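Local structure of ABC sugar transporter, periplasmic sugar binding protein (Legionella pneumophila subsp. pneumophila, 3ROT) at residues 9-14 and 48-53; 130-135 and 187-192; 137-142 and 168-173. The protein probably binds a carbohydrate in the periplasm and passes it to an ABC transporter for uptake. All blocks are in the same frame, centred on the assembly; numbering follows the deposited sequence.

Interaction 1: residues 9-14 and 48-53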
ATOM      1  N   ILE A   9      11.636   0.340  16.093  1.00 25.86           N
ATOM      2  CA  ILE A   9      11.542   1.514  15.248  1.00 25.33           C
ATOM      3  C   ILE A   9      12.004   1.225  13.825  1.00 26.99           C
ATOM      4  O   ILE A   9      13.055   0.621  13.616  1.00 27.25           O
ATOM      5  CB  ILE A   9      12.366   2.659  15.884  1.00 27.32           C
ATOM      6  CG1 ILE A   9      11.942   2.816  17.354  1.00 27.42           C
ATOM      7  CG2 ILE A   9      12.152   3.955  15.111  1.00 26.07           C
ATOM      8  CD1 ILE A   9      12.698   3.860  18.165  1.00 26.80           C
ATOM      9  N   THR A  10      11.204   1.640  12.842  1.00 25.89           N
ATOM     10  CA  THR A  10      11.547   1.425  11.442  1.00 26.46           C
ATOM     11  C   THR A  10      11.353   2.692  10.621  1.00 25.37           C
ATOM     12  O   THR A  10      10.860   3.699  11.119  1.00 27.28           O
ATOM     13  CB  THR A  10      10.706   0.284  10.804  1.00 26.81           C
ATOM     14  OG1 THR A  10       9.326   0.668  10.752  1.00 29.80           O
ATOM     15  CG2 THR A  10      10.853  -1.001  11.620  1.00 26.10           C
ATOM     16  N   HIS A  11      11.760   2.632   9.362  1.00 25.96           N
ATOM     17  CA  HIS A  11      11.647   3.775   8.465  1.00 27.94           C
ATOM     18  C   HIS A  11      10.417   3.690   7.564  1.00 27.40           C
ATOM     19  O   HIS A  11      10.196   4.558   6.729  1.00 28.95           O
ATOM     20  CB  HIS A  11      12.910   3.887   7.600  1.00 26.56           C
ATOM     21  CG  HIS A  11      13.268   2.617   6.892  1.00 26.17           C
ATOM     22  ND1 HIS A  11      14.067   1.645   7.460  1.00 24.32           N
ATOM     23  CD2 HIS A  11      12.896   2.139   5.679  1.00 24.34           C
ATOM     24  CE1 HIS A  11      14.172   0.625   6.627  1.00 22.62           C
ATOM     25  NE2 HIS A  11      13.471   0.898   5.540  1.00 25.95           N
ATOM     26  N   GLY A  12       9.625   2.637   7.729  1.00 28.83           N
ATOM     27  CA  GLY A  12       8.433   2.477   6.916  1.00 29.36           C
ATOM     28  C   GLY A  12       7.427   1.562   7.588  1.00 31.57           C
ATOM     29  O   GLY A  12       7.774   0.819   8.509  1.00 30.40           O
ATOM     30  N   SER A  13       6.184   1.594   7.118  1.00 31.76           N
ATOM     31  CA  SER A  13       5.150   0.772   7.721  1.00 34.14           C
ATOM     32  C   SER A  13       4.042   0.339   6.767  1.00 35.04           C
ATOM     33  O   SER A  13       3.125  -0.366   7.174  1.00 34.96           O
ATOM     34  CB  SER A  13       4.533   1.533   8.896  1.00 33.85           C
ATOM     35  OG  SER A  13       3.947   2.743   8.445  1.00 33.43           O
ATOM     36  N   GLN A  14       4.123   0.744   5.505  1.00 37.30           N
ATOM     37  CA  GLN A  14       3.081   0.381   4.544  1.00 40.95           C
ATOM     38  C   GLN A  14       3.331  -0.957   3.847  1.00 40.80           C
ATOM     39  O   GLN A  14       2.402  -1.730   3.616  1.00 42.69           O
ATOM     40  CB  GLN A  14       2.916   1.489   3.495  1.00 43.00           C
ATOM     41  CG  GLN A  14       2.594   2.875   4.067  1.00 47.71           C
ATOM     42  CD  GLN A  14       1.585   2.840   5.212  1.00 51.17           C
ATOM     43  OE1 GLN A  14       1.954   2.649   6.374  1.00 52.06           O
ATOM     44  NE2 GLN A  14       0.304   3.019   4.887  1.00 53.11           N
ATOM     45  N   PRO A  48      14.270  11.643   8.927  1.00 45.86           N
ATOM     46  CA  PRO A  48      14.226  12.599  10.038  1.00 44.48           C
ATOM     47  C   PRO A  48      13.135  12.253  11.065  1.00 42.13           C
ATOM     48  O   PRO A  48      13.336  12.394  12.271  1.00 41.02           O
ATOM     49  CB  PRO A  48      13.997  13.938   9.332  1.00 45.18           C
ATOM     50  CG  PRO A  48      13.299  13.550   8.059  1.00 46.05           C
ATOM     51  CD  PRO A  48      14.049  12.320   7.638  1.00 47.29           C
ATOM     52  N   LYS A  49      11.989  11.791  10.578  1.00 40.71           N
ATOM     53  CA  LYS A  49      10.896  11.401  11.462  1.00 40.20           C
ATOM     54  C   LYS A  49      11.347  10.222  12.328  1.00 38.49           C
ATOM     55  O   LYS A  49      11.117  10.201  13.542  1.00 38.82           O
ATOM     56  CB  LYS A  49       9.677  11.000  10.638  1.00 42.64           C
ATOM     57  CG  LYS A  49       8.455  10.677  11.460  1.00 46.79           C
ATOM     58  CD  LYS A  49       8.104  11.825  12.388  1.00 49.44           C
ATOM     59  CE  LYS A  49       6.632  11.789  12.754  1.00 52.85           C
ATOM     60  NZ  LYS A  49       5.785  11.874  11.523  1.00 53.86           N
ATOM     61  N   GLN A  50      11.992   9.244  11.698  1.00 35.52           N
ATOM     62  CA  GLN A  50      12.486   8.080  12.425  1.00 33.43           C
ATOM     63  C   GLN A  50      13.522   8.503  13.460  1.00 33.51           C
ATOM     64  O   GLN A  50      13.552   7.969  14.566  1.00 32.59           O
ATOM     65  CB  GLN A  50      13.101   7.049  11.464  1.00 32.42           C
ATOM     66  CG  GLN A  50      13.929   5.979  12.183  1.00 29.59           C
ATOM     67  CD  GLN A  50      14.375   4.847  11.277  1.00 26.90           C
ATOM     68  OE1 GLN A  50      14.587   5.036  10.081  1.00 26.88           O
ATOM     69  NE2 GLN A  50      14.539   3.660  11.855  1.00 25.48           N
ATOM     70  N   VAL A  51      14.375   9.460  13.098  1.00 33.88           N
ATOM     71  CA  VAL A  51      15.394   9.947  14.018  1.00 34.55           C
ATOM     72  C   VAL A  51      14.710  10.543  15.249  1.00 35.42           C
ATOM     73  O   VAL A  51      15.142  10.321  16.379  1.00 35.46           O
ATOM     74  CB  VAL A  51      16.301  11.017  13.351  1.00 35.55           C
ATOM     75  CG1 VAL A  51      17.131  11.735  14.408  1.00 36.23           C
ATOM     76  CG2 VAL A  51      17.220  10.355  12.334  1.00 33.48           C
ATOM     77  N   GLN A  52      13.636  11.290  15.027  1.00 37.75           N
ATOM     78  CA  GLN A  52      12.906  11.882  16.138  1.00 39.75           C
ATOM     79  C   GLN A  52      12.288  10.774  16.997  1.00 38.14           C
ATOM     80  O   GLN A  52      12.294  10.854  18.225  1.00 36.38           O
ATOM     81  CB  GLN A  52      11.826  12.829  15.612  1.00 43.22           C
ATOM     82  CG  GLN A  52      11.037  13.526  16.705  1.00 49.29           C
ATOM     83  CD  GLN A  52      11.927  14.064  17.810  1.00 52.67           C
ATOM     84  OE1 GLN A  52      12.931  14.735  17.548  1.00 55.52           O
ATOM     85  NE2 GLN A  52      11.560  13.779  19.057  1.00 53.94           N
ATOM     86  N   PHE A  53      11.755   9.740  16.348  1.00 38.03           N
ATOM     87  CA  PHE A  53      11.174   8.611  17.079  1.00 36.38           C
ATOM     88  C   PHE A  53      12.203   8.001  18.038  1.00 36.61           C
ATOM     89  O   PHE A  53      11.922   7.778  19.219  1.00 37.20           O
ATOM     90  CB  PHE A  53      10.692   7.529  16.110  1.00 37.14           C
ATOM     91  CG  PHE A  53       9.364   7.824  15.471  1.00 38.27           C
ATOM     92  CD1 PHE A  53       8.268   8.190  16.248  1.00 39.21           C
ATOM     93  CD2 PHE A  53       9.197   7.693  14.096  1.00 39.62           C
ATOM     94  CE1 PHE A  53       7.022   8.418  15.665  1.00 39.24           C
ATOM     95  CE2 PHE A  53       7.958   7.919  13.506  1.00 40.24           C
ATOM     96  CZ  PHE A  53       6.867   8.282  14.293  1.00 39.85           C
TER

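Interaction 2: residues 130-135 and 187-192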
ATOM      1  N   ALA A 130      18.344 -14.368 -21.026  1.00 33.45           N
ATOM      2  CA  ALA A 130      18.626 -13.006 -20.564  1.00 35.50           C
ATOM      3  C   ALA A 130      19.383 -12.137 -21.581  1.00 37.84           C
ATOM      4  O   ALA A 130      20.463 -12.508 -22.049  1.00 37.80           O
ATOM      5  CB  ALA A 130      19.406 -13.059 -19.245  1.00 34.82           C
ATOM      6  N   LYS A 131      18.810 -10.976 -21.897  1.00 38.08           N
ATOM      7  CA  LYS A 131      19.395 -10.028 -22.846  1.00 38.92           C
ATOM      8  C   LYS A 131      19.717  -8.698 -22.169  1.00 37.03           C
ATOM      9  O   LYS A 131      20.822  -8.172 -22.298  1.00 37.21           O
ATOM     10  CB  LYS A 131      18.419  -9.743 -23.995  1.00 41.73           C
ATOM     11  CG  LYS A 131      18.026 -10.946 -24.830  1.00 48.32           C
ATOM     12  CD  LYS A 131      19.172 -11.416 -25.721  1.00 52.02           C
ATOM     13  CE  LYS A 131      18.728 -12.567 -26.622  1.00 53.86           C
ATOM     14  NZ  LYS A 131      17.594 -12.177 -27.510  1.00 53.44           N
ATOM     15  N   ARG A 132      18.732  -8.160 -21.454  1.00 33.07           N
ATOM     16  CA  ARG A 132      18.874  -6.884 -20.779  1.00 31.40           C
ATOM     17  C   ARG A 132      17.997  -6.851 -19.520  1.00 30.47           C
ATOM     18  O   ARG A 132      16.813  -7.199 -19.570  1.00 28.15           O
ATOM     19  CB  ARG A 132      18.451  -5.768 -21.732  1.00 32.60           C
ATOM     20  CG  ARG A 132      18.706  -4.359 -21.231  1.00 35.05           C
ATOM     21  CD  ARG A 132      18.054  -3.335 -22.159  1.00 38.45           C
ATOM     22  NE  ARG A 132      18.609  -1.995 -21.976  1.00 46.02           N
ATOM     23  CZ  ARG A 132      19.797  -1.609 -22.435  1.00 48.07           C
ATOM     24  NH1 ARG A 132      20.563  -2.455 -23.115  1.00 49.10           N
ATOM     25  NH2 ARG A 132      20.223  -0.375 -22.211  1.00 51.83           N
ATOM     26  N   ALA A 133      18.585  -6.430 -18.403  1.00 28.53           N
ATOM     27  CA  ALA A 133      17.870  -6.361 -17.131  1.00 28.33           C
ATOM     28  C   ALA A 133      17.662  -4.941 -16.652  1.00 28.83           C
ATOM     29  O   ALA A 133      18.490  -4.059 -16.889  1.00 29.06           O
ATOM     30  CB  ALA A 133      18.617  -7.140 -16.060  1.00 26.79           C
ATOM     31  N   LEU A 134      16.552  -4.734 -15.956  1.00 28.80           N
ATOM     32  CA  LEU A 134      16.217  -3.433 -15.406  1.00 29.09           C
ATOM     33  C   LEU A 134      16.061  -3.603 -13.897  1.00 29.49           C
ATOM     34  O   LEU A 134      15.355  -4.504 -13.445  1.00 31.21           O
ATOM     35  CB  LEU A 134      14.917  -2.933 -16.030  1.00 29.35           C
ATOM     36  CG  LEU A 134      14.361  -1.579 -15.596  1.00 32.45           C
ATOM     37  CD1 LEU A 134      15.288  -0.457 -16.057  1.00 31.35           C
ATOM     38  CD2 LEU A 134      12.950  -1.406 -16.187  1.00 30.31           C
ATOM     39  N   VAL A 135      16.744  -2.760 -13.126  1.00 27.49           N
ATOM     40  CA  VAL A 135      16.680  -2.813 -11.669  1.00 26.39           C
ATOM     41  C   VAL A 135      15.874  -1.630 -11.159  1.00 26.94           C
ATOM     42  O   VAL A 135      16.268  -0.471 -11.350  1.00 26.75           O
ATOM     43  CB  VAL A 135      18.081  -2.758 -11.025  1.00 26.58           C
ATOM     44  CG1 VAL A 135      17.952  -2.749  -9.498  1.00 25.67           C
ATOM     45  CG2 VAL A 135      18.909  -3.952 -11.484  1.00 24.44           C
ATOM     46  N   PRO A 187      12.795  -2.193 -25.673  1.00 43.04           N
ATOM     47  CA  PRO A 187      11.848  -3.310 -25.724  1.00 42.21           C
ATOM     48  C   PRO A 187      12.469  -4.683 -25.504  1.00 40.94           C
ATOM     49  O   PRO A 187      11.782  -5.602 -25.067  1.00 40.33           O
ATOM     50  CB  PRO A 187      11.210  -3.167 -27.107  1.00 43.34           C
ATOM     51  CG  PRO A 187      12.276  -2.496 -27.911  1.00 43.57           C
ATOM     52  CD  PRO A 187      12.803  -1.460 -26.951  1.00 43.31           C
ATOM     53  N   GLU A 188      13.759  -4.820 -25.799  1.00 38.68           N
ATOM     54  CA  GLU A 188      14.443  -6.101 -25.622  1.00 38.16           C
ATOM     55  C   GLU A 188      14.624  -6.463 -24.140  1.00 35.50           C
ATOM     56  O   GLU A 188      14.952  -7.605 -23.815  1.00 35.27           O
ATOM     57  CB  GLU A 188      15.815  -6.091 -26.318  1.00 39.06           C
ATOM     58  CG  GLU A 188      16.857  -5.182 -25.673  1.00 41.38           C
ATOM     59  CD  GLU A 188      16.713  -3.723 -26.072  1.00 43.60           C
ATOM     60  OE1 GLU A 188      15.610  -3.319 -26.497  1.00 43.39           O
ATOM     61  OE2 GLU A 188      17.707  -2.974 -25.949  1.00 45.45           O
ATOM     62  N   THR A 189      14.420  -5.493 -23.251  1.00 33.72           N
ATOM     63  CA  THR A 189      14.552  -5.733 -21.815  1.00 32.03           C
ATOM     64  C   THR A 189      13.647  -6.913 -21.479  1.00 30.50           C
ATOM     65  O   THR A 189      12.439  -6.833 -21.679  1.00 31.72           O
ATOM     66  CB  THR A 189      14.086  -4.506 -20.993  1.00 30.98           C
ATOM     67  OG1 THR A 189      14.820  -3.340 -21.401  1.00 32.62           O
ATOM     68  CG2 THR A 189      14.302  -4.750 -19.497  1.00 29.42           C
ATOM     69  N   ASN A 190      14.224  -8.004 -20.981  1.00 28.86           N
ATOM     70  CA  ASN A 190      13.429  -9.186 -20.652  1.00 27.94           C
ATOM     71  C   ASN A 190      13.555  -9.669 -19.213  1.00 27.02           C
ATOM     72  O   ASN A 190      13.019 -10.720 -18.846  1.00 28.84           O
ATOM     73  CB  ASN A 190      13.740 -10.334 -21.625  1.00 27.70           C
ATOM     74  CG  ASN A 190      15.223 -10.678 -21.692  1.00 29.27           C
ATOM     75  OD1 ASN A 190      16.064 -10.035 -21.060  1.00 28.45           O
ATOM     76  ND2 ASN A 190      15.547 -11.703 -22.470  1.00 27.92           N
ATOM     77  N   ILE A 191      14.269  -8.905 -18.398  1.00 27.00           N
ATOM     78  CA  ILE A 191      14.418  -9.249 -16.998  1.00 27.04           C
ATOM     79  C   ILE A 191      14.240  -8.021 -16.125  1.00 25.81           C
ATOM     80  O   ILE A 191      14.826  -6.966 -16.386  1.00 25.08           O
ATOM     81  CB  ILE A 191      15.792  -9.855 -16.676  1.00 30.28           C
ATOM     82  CG1 ILE A 191      15.950 -11.214 -17.354  1.00 33.32           C
ATOM     83  CG2 ILE A 191      15.931 -10.026 -15.171  1.00 33.43           C
ATOM     84  CD1 ILE A 191      17.184 -11.981 -16.890  1.00 34.40           C
ATOM     85  N   ILE A 192      13.416  -8.160 -15.093  1.00 23.33           N
ATOM     86  CA  ILE A 192      13.197  -7.069 -14.160  1.00 20.91           C
ATOM     87  C   ILE A 192      13.457  -7.530 -12.734  1.00 21.56           C
ATOM     88  O   ILE A 192      12.976  -8.584 -12.301  1.00 20.85           O
ATOM     89  CB  ILE A 192      11.769  -6.501 -14.247  1.00 22.86           C
ATOM     90  CG1 ILE A 192      11.517  -5.914 -15.645  1.00 24.10           C
ATOM     91  CG2 ILE A 192      11.585  -5.409 -13.189  1.00 21.90           C
ATOM     92  CD1 ILE A 192      10.139  -5.301 -15.835  1.00 22.20           C
TER

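Interaction 3: residues 137-142 and 168-173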
ATOM      1  N   ASN A 137      14.585   0.681  -8.271  1.00 25.20           N
ATOM      2  CA  ASN A 137      14.881   1.132  -6.917  1.00 26.89           C
ATOM      3  C   ASN A 137      13.782   2.072  -6.450  1.00 27.43           C
ATOM      4  O   ASN A 137      13.575   3.144  -7.027  1.00 28.12           O
ATOM      5  CB  ASN A 137      16.226   1.868  -6.866  1.00 27.34           C
ATOM      6  CG  ASN A 137      16.804   1.934  -5.455  1.00 27.88           C
ATOM      7  OD1 ASN A 137      16.068   2.055  -4.474  1.00 27.09           O
ATOM      8  ND2 ASN A 137      18.131   1.862  -5.351  1.00 30.26           N
ATOM      9  N   PRO A 138      13.041   1.677  -5.406  1.00 28.93           N
ATOM     10  CA  PRO A 138      11.982   2.572  -4.945  1.00 29.20           C
ATOM     11  C   PRO A 138      12.458   3.552  -3.886  1.00 30.62           C
ATOM     12  O   PRO A 138      11.717   4.460  -3.505  1.00 30.01           O
ATOM     13  CB  PRO A 138      10.930   1.606  -4.413  1.00 28.33           C
ATOM     14  CG  PRO A 138      11.765   0.535  -3.814  1.00 29.51           C
ATOM     15  CD  PRO A 138      12.862   0.323  -4.850  1.00 28.65           C
ATOM     16  N   GLN A 139      13.688   3.370  -3.410  1.00 30.43           N
ATOM     17  CA  GLN A 139      14.217   4.250  -2.381  1.00 32.85           C
ATOM     18  C   GLN A 139      15.693   4.594  -2.472  1.00 32.74           C
ATOM     19  O   GLN A 139      16.503   4.065  -1.708  1.00 29.23           O
ATOM     20  CB  GLN A 139      13.969   3.665  -0.990  1.00 35.08           C
ATOM     21  CG  GLN A 139      12.529   3.554  -0.582  1.00 40.48           C
ATOM     22  CD  GLN A 139      12.388   2.915   0.785  1.00 43.25           C
ATOM     23  OE1 GLN A 139      12.865   3.450   1.788  1.00 45.41           O
ATOM     24  NE2 GLN A 139      11.743   1.755   0.831  1.00 43.00           N
ATOM     25  N   PRO A 140      16.071   5.473  -3.411  1.00 34.65           N
ATOM     26  CA  PRO A 140      17.494   5.812  -3.475  1.00 34.79           C
ATOM     27  C   PRO A 140      17.835   6.404  -2.099  1.00 33.48           C
ATOM     28  O   PRO A 140      17.008   7.081  -1.487  1.00 34.30           O
ATOM     29  CB  PRO A 140      17.544   6.848  -4.597  1.00 35.78           C
ATOM     30  CG  PRO A 140      16.461   6.376  -5.518  1.00 37.34           C
ATOM     31  CD  PRO A 140      15.334   6.062  -4.544  1.00 35.72           C
ATOM     32  N   GLY A 141      19.030   6.139  -1.595  1.00 32.30           N
ATOM     33  CA  GLY A 141      19.374   6.659  -0.284  1.00 31.58           C
ATOM     34  C   GLY A 141      19.344   5.538   0.740  1.00 30.90           C
ATOM     35  O   GLY A 141      20.071   5.579   1.729  1.00 31.05           O
ATOM     36  N   HIS A 142      18.499   4.536   0.502  1.00 28.33           N
ATOM     37  CA  HIS A 142      18.398   3.381   1.396  1.00 26.98           C
ATOM     38  C   HIS A 142      19.660   2.542   1.183  1.00 26.55           C
ATOM     39  O   HIS A 142      19.812   1.890   0.149  1.00 25.19           O
ATOM     40  CB  HIS A 142      17.154   2.562   1.049  1.00 27.58           C
ATOM     41  CG  HIS A 142      16.898   1.418   1.981  1.00 29.21           C
ATOM     42  ND1 HIS A 142      17.858   0.480   2.293  1.00 29.28           N
ATOM     43  CD2 HIS A 142      15.770   1.022   2.614  1.00 30.22           C
ATOM     44  CE1 HIS A 142      17.332  -0.447   3.072  1.00 28.56           C
ATOM     45  NE2 HIS A 142      16.065  -0.143   3.281  1.00 29.81           N
ATOM     46  N   VAL A 168      12.450   4.451  -9.354  1.00 33.16           N
ATOM     47  CA  VAL A 168      11.012   4.536  -9.604  1.00 32.01           C
ATOM     48  C   VAL A 168      10.199   5.157  -8.475  1.00 30.28           C
ATOM     49  O   VAL A 168       9.021   5.443  -8.654  1.00 30.95           O
ATOM     50  CB  VAL A 168      10.418   3.138  -9.917  1.00 31.14           C
ATOM     51  CG1 VAL A 168      11.029   2.583 -11.193  1.00 31.61           C
ATOM     52  CG2 VAL A 168      10.682   2.187  -8.754  1.00 32.05           C
ATOM     53  N   GLY A 169      10.821   5.381  -7.323  1.00 30.81           N
ATOM     54  CA  GLY A 169      10.090   5.951  -6.205  1.00 31.06           C
ATOM     55  C   GLY A 169       9.070   4.950  -5.678  1.00 34.08           C
ATOM     56  O   GLY A 169       9.181   3.755  -5.954  1.00 31.34           O
ATOM     57  N   THR A 170       8.074   5.419  -4.927  1.00 35.77           N
ATOM     58  CA  THR A 170       7.063   4.510  -4.388  1.00 38.27           C
ATOM     59  C   THR A 170       5.639   4.773  -4.881  1.00 38.34           C
ATOM     60  O   THR A 170       4.765   3.923  -4.709  1.00 40.16           O
ATOM     61  CB  THR A 170       7.059   4.507  -2.839  1.00 39.41           C
ATOM     62  OG1 THR A 170       6.751   5.816  -2.350  1.00 40.70           O
ATOM     63  CG2 THR A 170       8.414   4.068  -2.302  1.00 41.08           C
ATOM     64  N   ASP A 171       5.400   5.936  -5.483  1.00 36.80           N
ATOM     65  CA  ASP A 171       4.070   6.250  -6.014  1.00 37.17           C
ATOM     66  C   ASP A 171       3.740   5.256  -7.137  1.00 35.46           C
ATOM     67  O   ASP A 171       4.399   5.241  -8.182  1.00 34.46           O
ATOM     68  CB  ASP A 171       4.040   7.674  -6.572  1.00 39.32           C
ATOM     69  CG  ASP A 171       2.673   8.057  -7.121  1.00 42.41           C
ATOM     70  OD1 ASP A 171       1.757   8.322  -6.316  1.00 44.66           O
ATOM     71  OD2 ASP A 171       2.513   8.086  -8.360  1.00 44.77           O
ATOM     72  N   PRO A 172       2.710   4.417  -6.938  1.00 34.28           N
ATOM     73  CA  PRO A 172       2.313   3.419  -7.941  1.00 33.56           C
ATOM     74  C   PRO A 172       2.229   3.945  -9.379  1.00 32.42           C
ATOM     75  O   PRO A 172       2.718   3.308 -10.313  1.00 29.16           O
ATOM     76  CB  PRO A 172       0.962   2.933  -7.424  1.00 34.24           C
ATOM     77  CG  PRO A 172       1.100   3.071  -5.938  1.00 34.60           C
ATOM     78  CD  PRO A 172       1.767   4.427  -5.807  1.00 33.67           C
ATOM     79  N   ASN A 173       1.607   5.105  -9.550  1.00 34.36           N
ATOM     80  CA  ASN A 173       1.458   5.702 -10.872  1.00 35.05           C
ATOM     81  C   ASN A 173       2.809   6.040 -11.498  1.00 34.66           C
ATOM     82  O   ASN A 173       3.024   5.812 -12.681  1.00 35.12           O
ATOM     83  CB  ASN A 173       0.593   6.965 -10.779  1.00 36.82           C
ATOM     84  CG  ASN A 173       0.297   7.575 -12.139  1.00 38.71           C
ATOM     85  OD1 ASN A 173      -0.262   6.920 -13.025  1.00 38.50           O
ATOM     86  ND2 ASN A 173       0.669   8.838 -12.310  1.00 40.46           N
TER

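Interaction 1: residues 9-14 and 48-53
Gln50 NE2, lying 3.6 Å from Thr10 C, is held by two threonine hydroxyls from outside the two segments. It donates a hydrogen bond to Thr68 OG1 and a weak one to Thr67 OG1. The side chain reaches them because CG stands anti to the backbone N (chi1 166°) and the chain runs straight on from there. It leaves helix 47-59 and passes over the backbone of Thr10. The other end of the amide is less well served. Gln50 OE1 sits 3.2 Å from His11 CB, oblique to the imidazole ring, and this buried oxygen has no polar partner in the model. Thr10 O is likewise buried without a partner. Apolar contact continues at Ile9. Ile9 CG2 touches two residues about a turn apart on the helix, at 4.0 Å from Gln50 CG and 4.0 Å from Phe53 CB. Within the loop, Thr10 OG1 donates to Gly12 O at 2.7 Å, from a position tilted 22° out of the carbonyl plane. That bond ties the loop back on itself after strand 5-9. No hydrogen bond runs directly between the segments. Instead Thr68 OG1 joins them, since it also bonds His11 ND1. Gln50 and His11 therefore share one hydroxyl. This probably steadies the imidazole, and His11 NE2 bonds a glycerol, which is consistent with a place in a sugar pocket.

Interaction 2: residues 130-135 and 187-192
Arg132 crosses Thr189 and Glu188 at a slant where two parallel strands, 132-137 and 191-194, run side by side in the Rossmann-like sheet of one lobe. Arg132 CB lies 3.9 Å from Thr189 CA. CG, anti to the backbone N (chi1 -173°), carries the chain outward past the threonine hydroxyl. Arg132 CD comes closer, 3.3 Å from Thr189 OG1, and also touches the carboxylate of Glu188. Thr189 OG1 lies at the guanidinium edge, near its plane; NE hydrogen-bonds Tyr182 OH on helix 172-185. At the tip, Arg132 NH1 is 4.1 Å from Glu188 OE2. No N-H points at this oxygen, and the distance is too long for a salt bridge; only the opposite charges are near. Thr189 OG1 itself is bonded to His186 O.

The backbones pair in parallel register. Arg132 O accepts from both Asn190 N and Ile191 N. Leu134 N then donates to Ile191 O at 2.9 Å. Ala133 and Ile191 put their side chains on one face of the sheet, Leu134 and Ile192 on the other. Just before the strand, Ala130 CB makes a tight carbon contact with Ile191 CD1, 3.4 Å. Asn190 ND2 donates to Ser129 O. Asn190 OD1 takes two backbone N-H groups: Lys131 N at 3.0 Å, in the carbonyl plane on a lone pair, and Arg132 N at 3.3 Å, tilted 32° from that plane.

Interaction 3: residues 137-142 and 168-173
Pro138 CB lies only 3.2 Å from Gly169 O, so one corner of the proline ring lies against a carbonyl of the facing loop. Gly169 has a positive phi of 69°, and the chain turns there. Gly169 CA makes a C-H...O contact with Pro138 O, 3.5 Å away. The same Pro138 O is touched by the methyl of Thr170, with CG2 at 3.5 Å. This methyl stands anti to the carbonyl carbon of its own residue and also reaches the ring at Pro138 CB. The one hydrogen bond across the contact runs from Val168 N to Asn137 O, 2.9 Å long. Val168 CG2 packs beside the same oxygen. Asn137 shapes its own loop as well: Asn137 OD1 accepts from Gln139 N at 2.9 Å in an Asx turn, while ND2 bonds Glu165. A type II turn from Gln139 to His142 follows and leads into helix 143-158. Gln139 NE2 bonds Gln198, and His142 NE2 bonds a bound glycerol. Here two neighbouring parallel strands, 132-137 and 162-167, end in loops that enter their next helices. Such loops at the C-terminal edge of a Rossmann-like sheet line the cleft between the lobes in periplasmic sugar-binding proteins.

Overall arrangement
Interaction 1 joins the loop after a strand of one parallel sheet to a helix beside it. Interaction 2 is within the other sheet, and interaction 3 lies at that sheet's strand ends. Interactions 1 and 3 meet between the two lobes, with centres about 17 Å apart. There His11 NE2 lies 3.6 Å from His142 NE2, and the ring planes are nearly perpendicular. Each of these nitrogens is hydrogen-bonded to a glycerol, probably from the crystallisation liquor, in a place consistent with a sugar-binding cleft between the lobes. Interaction 2 lies at the far end of the strand that leads into interaction 3, with centres about 19 Å apart. It is about 34 Å from interaction 1, centre to centre. Interactions 1 and 3 also touch the second subunit.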